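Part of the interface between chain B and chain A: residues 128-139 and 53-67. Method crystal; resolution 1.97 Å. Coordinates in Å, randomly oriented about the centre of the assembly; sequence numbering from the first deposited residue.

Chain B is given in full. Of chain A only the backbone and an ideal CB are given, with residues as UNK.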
# COMPACT_ATOMS: atom_id res chain seq x y z
N THR B 128 2.79 8.00 -13.87
CA THR B 128 2.18 8.97 -14.77
C THR B 128 1.30 8.21 -15.76
O THR B 128 1.41 6.99 -15.91
CB THR B 128 3.22 9.78 -15.55
OG1 THR B 128 4.12 8.89 -16.22
CG2 THR B 128 4.01 10.70 -14.61
N TRP B 129 0.42 8.95 -16.44
CA TRP B 129 -0.34 8.34 -17.53
C TRP B 129 0.59 7.73 -18.57
O TRP B 129 0.39 6.58 -19.00
CB TRP B 129 -1.27 9.39 -18.16
CG TRP B 129 -2.12 8.88 -19.29
CD1 TRP B 129 -3.40 8.40 -19.20
CD2 TRP B 129 -1.77 8.84 -20.68
NE1 TRP B 129 -3.86 8.05 -20.45
CE2 TRP B 129 -2.88 8.31 -21.37
CE3 TRP B 129 -0.63 9.20 -21.40
CZ2 TRP B 129 -2.87 8.12 -22.76
CZ3 TRP B 129 -0.62 9.02 -22.77
CH2 TRP B 129 -1.75 8.48 -23.44
N GLN B 130 1.66 8.45 -18.94
CA GLN B 130 2.57 7.95 -19.97
C GLN B 130 3.35 6.71 -19.50
O GLN B 130 3.72 5.87 -20.33
CB GLN B 130 3.55 9.05 -20.38
CG GLN B 130 4.49 8.65 -21.52
CD GLN B 130 3.75 8.36 -22.81
OE1 GLN B 130 3.45 7.21 -23.13
NE2 GLN B 130 3.44 9.42 -23.55
N ALA B 131 3.62 6.59 -18.20
CA ALA B 131 4.33 5.42 -17.68
C ALA B 131 3.53 4.13 -17.84
O ALA B 131 4.11 3.06 -17.65
CB ALA B 131 4.69 5.63 -16.20
N SER B 132 2.21 4.23 -18.17
CA SER B 132 1.36 3.15 -18.71
C SER B 132 -0.07 3.63 -18.92
O SER B 132 -0.89 3.59 -17.99
CB SER B 132 1.35 1.93 -17.80
OG SER B 132 0.96 0.78 -18.55
N PRO B 133 -0.43 4.07 -20.14
CA PRO B 133 -1.78 4.64 -20.33
C PRO B 133 -2.90 3.71 -19.93
O PRO B 133 -3.85 4.15 -19.28
CB PRO B 133 -1.80 4.95 -21.84
CG PRO B 133 -0.36 5.24 -22.16
CD PRO B 133 0.42 4.24 -21.32
N ALA B 134 -2.80 2.43 -20.29
CA ALA B 134 -3.88 1.50 -19.97
C ALA B 134 -4.10 1.41 -18.46
O ALA B 134 -5.25 1.38 -18.00
CB ALA B 134 -3.56 0.12 -20.56
N ALA B 135 -3.02 1.43 -17.67
CA ALA B 135 -3.14 1.27 -16.23
C ALA B 135 -3.90 2.44 -15.60
O ALA B 135 -4.81 2.24 -14.80
CB ALA B 135 -1.76 1.13 -15.59
N THR B 136 -3.52 3.67 -15.96
CA THR B 136 -4.21 4.84 -15.44
C THR B 136 -5.67 4.89 -15.88
O THR B 136 -6.57 5.13 -15.07
CB THR B 136 -3.46 6.10 -15.86
OG1 THR B 136 -2.16 6.09 -15.25
CG2 THR B 136 -4.20 7.36 -15.42
N GLU B 137 -5.94 4.62 -17.16
CA GLU B 137 -7.32 4.67 -17.64
C GLU B 137 -8.17 3.57 -17.03
O GLU B 137 -9.35 3.79 -16.73
CB GLU B 137 -7.35 4.58 -19.16
CG GLU B 137 -6.51 5.65 -19.80
CD GLU B 137 -7.19 6.35 -20.95
OE1 GLU B 137 -8.29 5.91 -21.40
OE2 GLU B 137 -6.59 7.35 -21.42
N MET B 138 -7.60 2.37 -16.84
CA MET B 138 -8.37 1.30 -16.21
C MET B 138 -8.70 1.62 -14.76
O MET B 138 -9.80 1.32 -14.29
CB MET B 138 -7.62 -0.03 -16.29
CG MET B 138 -8.48 -1.16 -15.70
SD MET B 138 -8.49 -2.68 -16.62
CE MET B 138 -9.59 -2.32 -17.99
N GLU B 139 -7.76 2.23 -14.02
CA GLU B 139 -8.09 2.63 -12.66
C GLU B 139 -9.18 3.69 -12.67
O GLU B 139 -10.16 3.59 -11.92
CB GLU B 139 -6.83 3.11 -11.91
CG GLU B 139 -5.79 1.98 -11.78
CD GLU B 139 -5.05 1.97 -10.44
OE1 GLU B 139 -5.17 2.93 -9.65
OE2 GLU B 139 -4.32 0.98 -10.19
N UNK A 53 7.49 -0.72 -27.17
CA UNK A 53 7.59 -0.49 -25.72
C UNK A 53 6.54 0.52 -25.27
O UNK A 53 5.79 0.28 -24.32
CB UNK A 53 8.99 0.00 -25.34
N UNK A 54 6.47 1.66 -25.96
CA UNK A 54 5.45 2.66 -25.68
C UNK A 54 4.25 2.46 -26.59
O UNK A 54 4.42 2.09 -27.75
CB UNK A 54 6.02 4.07 -25.85
N UNK A 55 3.04 2.70 -26.11
CA UNK A 55 1.85 2.48 -26.93
C UNK A 55 1.54 3.70 -27.79
O UNK A 55 2.14 4.77 -27.67
CB UNK A 55 0.65 2.14 -26.04
N UNK A 56 0.55 3.51 -28.66
CA UNK A 56 0.08 4.53 -29.59
C UNK A 56 -1.42 4.72 -29.40
O UNK A 56 -2.23 4.41 -30.27
CB UNK A 56 0.40 4.15 -31.04
N UNK A 57 -1.81 5.23 -28.23
CA UNK A 57 -3.20 5.48 -27.91
C UNK A 57 -3.34 6.93 -27.47
O UNK A 57 -2.37 7.57 -27.06
CB UNK A 57 -3.70 4.52 -26.83
N UNK A 58 -4.56 7.44 -27.57
CA UNK A 58 -4.87 8.77 -27.09
C UNK A 58 -5.53 8.69 -25.72
O UNK A 58 -6.20 7.71 -25.40
CB UNK A 58 -5.77 9.51 -28.08
N UNK A 59 -5.34 9.72 -24.89
CA UNK A 59 -6.07 9.77 -23.62
C UNK A 59 -7.57 9.62 -23.83
O UNK A 59 -8.15 10.27 -24.69
CB UNK A 59 -5.78 11.08 -22.89
N UNK A 60 -8.18 8.72 -23.06
CA UNK A 60 -9.61 8.48 -23.14
C UNK A 60 -10.01 7.28 -23.98
O UNK A 60 -11.20 6.95 -24.02
CB UNK A 60 -10.30 9.73 -23.70
N UNK A 61 -9.06 6.60 -24.62
CA UNK A 61 -9.42 5.50 -25.51
C UNK A 61 -10.13 4.37 -24.77
O UNK A 61 -10.99 3.70 -25.35
CB UNK A 61 -8.17 4.96 -26.20
N UNK A 62 -9.79 4.16 -23.49
CA UNK A 62 -10.19 2.91 -22.83
C UNK A 62 -11.69 2.85 -22.61
O UNK A 62 -12.34 1.86 -22.97
CB UNK A 62 -9.47 2.76 -21.49
N UNK A 63 -12.27 3.90 -22.01
CA UNK A 63 -13.71 3.91 -21.83
C UNK A 63 -14.45 3.85 -23.18
O UNK A 63 -15.56 3.31 -23.24
CB UNK A 63 -14.13 5.16 -21.05
N UNK A 64 -13.88 4.42 -24.24
CA UNK A 64 -14.47 4.25 -25.57
C UNK A 64 -14.62 2.77 -25.92
O UNK A 64 -15.68 2.35 -26.39
CB UNK A 64 -13.62 4.95 -26.63
N UNK A 65 -13.58 1.97 -25.68
CA UNK A 65 -13.57 0.57 -26.08
C UNK A 65 -14.34 -0.32 -25.10
O UNK A 65 -15.27 -1.03 -25.48
CB UNK A 65 -12.13 0.08 -26.20
N UNK A 66 -13.94 -0.32 -23.83
CA UNK A 66 -14.82 -0.93 -22.85
C UNK A 66 -16.03 -0.01 -22.75
O UNK A 66 -16.15 0.95 -23.50
CB UNK A 66 -14.13 -1.13 -21.50
N UNK A 67 -16.98 -0.26 -21.90
CA UNK A 67 -18.03 0.75 -21.99
C UNK A 67 -17.94 1.74 -20.85
O UNK A 67 -17.08 1.63 -19.98
CB UNK A 67 -19.41 0.09 -22.00

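Position 53 has nothing of chain B within 5.5 Å of its ideal CB, so this contact leaves the choice open; it is Val53(A). At 54, CA-to-CB runs sideways, and the ideal CB lies 4.9 Å from Gln130(B) OE1. A side chain of some length, polar or aliphatic, could reach that amide. The residue is Leu54(A), whose CD2 comes 3.8 Å from Gln130(B) OE1.

Position 55 points toward chain B, its ideal CB 5.1 Å from Pro133(B) CG. With phi at -85° and an apolar ring ahead, a small or medium apolar residue fits, proline included. Pro55(A) sets its CG 3.7 Å from Pro133(B) CD. The carbonyl serves too: a water donates to Pro55(A) O at 2.6 Å and to Gln130(B) OE1 at 3.0 Å. Position 56 points away, so chain B sets no preference; it is Asn56(A).

Position 57 turns back toward chain B, its ideal CB 5.4 Å from Pro133(B) CB and 5.5 Å from Trp129(B) CZ2. The extended backbone (-126/159) and this apolar corner suit valine, isoleucine or leucine. Val57(A), chi1 in m, brings CG2 3.8 Å from Pro133(B) CB and 4.3 Å from Trp129(B) CZ2. At 58 the CB points away and almost any side chain is admissible; Lys58(A) opens a type II turn that ends at 61.

Position 59 is the second of that turn, and its phi/psi of -53/131 is well suited to proline. Its ideal CB lies sideways, 4.2 Å from Trp129(B) CZ2, where a compact apolar group could cover the indole. Pro59(A) does so: CG sits over one face of the six-membered ring, 4.2 Å from its centroid and 26° off the normal, a CH-pi contact.

Position 60 has phi 98°, and a CB would be jammed against the preceding carbonyl O, which calls for glycine. Gly60(A), the N-cap residue, donates from N to Glu137(B) OE2 at 2.7 Å and 173°. The same OE2 accepts from Trp129(B) NE1 at 3.0 Å, which links the carboxylate to the indole.

At 61 the CB runs sideways, 4.9 Å from Glu137(B) OE1, so a long side chain could reach along chain B's helix, while a short one would leave space. Tyr61(A), chi1 90°, brings its OH 3.5 Å from Ala134(B) CB.

Position 62 points toward chain B, its ideal CB 3.4 Å from Glu137(B) OE1 and 5.0 Å from Met138(B) N. An acidic group would meet like charge; a branched or flexible apolar chain suits better. Leu62(A) places CD2 3.8 Å from Met138(B) CB, and its N donates to Glu137(B) OE1 at 3.1 Å.

Positions 63, 64, 65 and 67 have ideal CBs clear of chain B: Gln63(A), Asp64(A), Glu65(A) and Arg67(A). The backbone of the first still matters, because a water accepts from Gln63(A) N at 2.9 Å and donates to Glu137(B) OE1 at 2.5 Å. Position 66 points toward chain B from beyond 5.5 Å, favouring a long apolar chain; Leu66(A) CD1 reaches Met138(B) CE at 3.5 Å.

Chain A 53-67: VLPNVKPGYLQDELR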
# COMPACT_ATOMS: atom_id res chain seq x y z
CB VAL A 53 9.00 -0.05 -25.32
CG1 VAL A 53 9.06 0.13 -23.81
CG2 VAL A 53 10.03 -1.07 -25.78
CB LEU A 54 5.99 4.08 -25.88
CG LEU A 54 7.05 4.51 -24.86
CD1 LEU A 54 7.83 5.70 -25.40
CD2 LEU A 54 6.38 4.85 -23.54
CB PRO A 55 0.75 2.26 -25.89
CG PRO A 55 1.17 3.13 -24.74
CD PRO A 55 2.69 3.11 -24.73
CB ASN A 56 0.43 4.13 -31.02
CG ASN A 56 0.20 5.25 -32.01
OD1 ASN A 56 0.62 6.38 -31.78
ND2 ASN A 56 -0.47 4.94 -33.11
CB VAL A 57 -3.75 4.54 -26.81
CG1 VAL A 57 -3.64 3.07 -27.22
CG2 VAL A 57 -3.00 4.77 -25.49
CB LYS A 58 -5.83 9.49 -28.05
CG LYS A 58 -5.26 9.71 -29.44
CD LYS A 58 -6.38 9.87 -30.46
CE LYS A 58 -6.98 11.26 -30.41
NZ LYS A 58 -7.88 11.46 -31.58
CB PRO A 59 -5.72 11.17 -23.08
CG PRO A 59 -4.42 11.51 -23.72
CD PRO A 59 -4.42 10.85 -25.06
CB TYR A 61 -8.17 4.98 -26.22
CG TYR A 61 -7.47 3.88 -25.46
CD1 TYR A 61 -6.54 4.17 -24.46
CD2 TYR A 61 -7.74 2.54 -25.72
CE1 TYR A 61 -5.90 3.16 -23.76
CE2 TYR A 61 -7.12 1.53 -25.03
CZ TYR A 61 -6.20 1.84 -24.05
OH TYR A 61 -5.58 0.82 -23.36
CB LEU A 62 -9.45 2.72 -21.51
CG LEU A 62 -9.65 1.29 -20.98
CD1 LEU A 62 -9.04 0.29 -21.97
CD2 LEU A 62 -9.07 1.09 -19.58
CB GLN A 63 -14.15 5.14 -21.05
CG GLN A 63 -15.65 5.17 -20.80
CD GLN A 63 -16.11 6.26 -19.84
OE1 GLN A 63 -15.75 6.26 -18.66
NE2 GLN A 63 -16.94 7.18 -20.34
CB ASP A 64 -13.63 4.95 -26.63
CG ASP A 64 -13.64 6.47 -26.49
OD1 ASP A 64 -14.50 7.01 -25.77
OD2 ASP A 64 -12.78 7.12 -27.12
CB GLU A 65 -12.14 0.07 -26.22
CG GLU A 65 -11.42 0.75 -27.33
CD GLU A 65 -10.15 0.07 -27.64
OE1 GLU A 65 -9.94 -1.04 -27.11
OE2 GLU A 65 -9.36 0.62 -28.42
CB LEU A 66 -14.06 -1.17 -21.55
CG LEU A 66 -12.65 -1.69 -21.86
CD1 LEU A 66 -11.79 -1.77 -20.61
CD2 LEU A 66 -12.70 -3.04 -22.55
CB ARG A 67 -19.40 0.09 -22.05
CG ARG A 67 -19.75 -0.39 -23.41
CD ARG A 67 -21.16 -0.90 -23.32
NE ARG A 67 -21.48 -1.77 -24.41
CZ ARG A 67 -22.68 -2.32 -24.55
NH1 ARG A 67 -23.63 -2.05 -23.66
NH2 ARG A 67 -22.91 -3.12 -25.56
O HOH W 1 2.51 6.52 -25.85
O HOH W 2 -10.70 6.07 -20.81
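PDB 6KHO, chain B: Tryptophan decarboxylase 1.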